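Local coordinates for protein prepilin (Salmonella typhi, PDB 3FHV) that is the soluble domain of PilS, the type IVb pilin subunit of an adhesive pilus that interacts with the host chloride channel CFTR, at the interface of chains A and B. Coordinates in Å, arbitrary orientation; residue numbers count along the deposited sequence, not the author numbering. Chains: chain A/B, Prepilin.

The interface of chains A and B. Residues chain A 8-9, 12, 51; chain B 56-58, 61-62.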
loop_
_atom_site.group_PDB
_atom_site.type_symbol
_atom_site.label_atom_id
_atom_site.label_comp_id
_atom_site.label_asym_id
_atom_site.label_seq_id
_atom_site.Cartn_x
_atom_site.Cartn_y
_atom_site.Cartn_z
ATOM N N GLY A 8 -1.370 -4.925 14.577
ATOM C CA GLY A 8 -1.940 -3.914 13.706
ATOM C C GLY A 8 -1.248 -3.827 12.358
ATOM O O GLY A 8 -1.910 -3.759 11.321
ATOM N N THR A 9 0.083 -3.822 12.365
ATOM C CA THR A 9 0.849 -3.747 11.122
ATOM C C THR A 9 0.587 -4.994 10.293
ATOM O O THR A 9 0.353 -4.917 9.090
ATOM C CB THR A 9 2.375 -3.668 11.387
ATOM O OG1 THR A 9 2.669 -2.473 12.114
ATOM C CG2 THR A 9 3.155 -3.646 10.060
ATOM N N THR A 12 -2.778 -4.942 8.549
ATOM C CA THR A 12 -2.726 -4.014 7.432
ATOM C C THR A 12 -1.912 -4.600 6.278
ATOM O O THR A 12 -2.236 -4.380 5.104
ATOM C CB THR A 12 -2.105 -2.673 7.872
ATOM O OG1 THR A 12 -2.906 -2.118 8.922
ATOM C CG2 THR A 12 -2.047 -1.680 6.695
ATOM N N GLY A 51 5.631 -3.410 3.318
ATOM C CA GLY A 51 5.645 -3.504 4.772
ATOM C C GLY A 51 6.085 -4.828 5.380
ATOM O O GLY A 51 6.234 -4.928 6.599
ATOM N N GLY B 56 1.651 -1.773 4.634
ATOM C CA GLY B 56 1.488 -1.444 6.037
ATOM C C GLY B 56 2.755 -0.902 6.676
ATOM O O GLY B 56 3.859 -1.366 6.402
ATOM N N ASP B 57 2.586 0.080 7.551
ATOM C CA ASP B 57 3.712 0.708 8.231
ATOM C C ASP B 57 4.027 -0.010 9.535
ATOM O O ASP B 57 3.206 -0.043 10.438
ATOM C CB ASP B 57 3.385 2.181 8.507
ATOM C CG ASP B 57 4.400 2.850 9.419
ATOM O OD1 ASP B 57 5.595 2.504 9.351
ATOM O OD2 ASP B 57 3.995 3.736 10.197
ATOM N N PRO B 58 5.230 -0.599 9.643
ATOM C CA PRO B 58 5.651 -1.320 10.851
ATOM C C PRO B 58 5.664 -0.445 12.098
ATOM O O PRO B 58 5.544 -0.943 13.216
ATOM C CB PRO B 58 7.054 -1.812 10.491
ATOM C CG PRO B 58 6.991 -1.962 9.007
ATOM C CD PRO B 58 6.250 -0.718 8.586
ATOM N N GLY B 61 1.326 0.862 12.087
ATOM C CA GLY B 61 0.292 -0.099 11.749
ATOM C C GLY B 61 -0.661 0.499 10.717
ATOM O O GLY B 61 -1.616 -0.144 10.293
ATOM N N SER B 62 -0.404 1.742 10.316
ATOM C CA SER B 62 -1.238 2.418 9.317
ATOM C C SER B 62 -0.893 1.977 7.892
ATOM O O SER B 62 0.225 1.548 7.627
ATOM C CB SER B 62 -1.058 3.932 9.421
ATOM O OG SER B 62 -1.591 4.417 10.636
#
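The first turns of helix 8-25 of chain A, with the loop at A:Gly51, meet the end of strand 53-56 and the loop after it in chain B. Two threonines one turn apart carry the contact, and both reach backbone carbonyls. In A:Thr9 the hydroxyl lies anti to the carbonyl carbon (chi1 -62°). Its OG1 hydrogen-bonds to the carbonyl O of B:Asp57 at 3.0 Å, approaching from above the carbonyl plane. Its methyl CG2, anti to the backbone N, rests on CA of B:Pro58 at 3.5 Å. A:Thr12 has nearly the same torsion. Its OG1 lies 2.7 Å from the carbonyl O of B:Gly61, in the carbonyl plane. The angle at this oxygen is 157°, so the hydroxyl sits nearly end-on to the C=O. The same OG1 is 3.1 Å from the carbonyl O of A:Gly8, one turn earlier. Its one hydrogen must be shared between the two carbonyls or alternate, with the shorter, cross-chain bond probably favoured. CG2 of A:Thr12 packs on CA of B:Gly56 at 3.6 Å. With no side chain at B:Gly61, its CA can lie 3.7 Å from CA of A:Thr9. The O of A:Gly51 lies 3.9 Å from CG of B:Pro58. The pairing is not an exact two-fold and may belong to the crystal. The patch joins the helix start of one truncated domain to the strand-end loop of the other; in whole pilin this helix probably continues into the missing N-terminal segment.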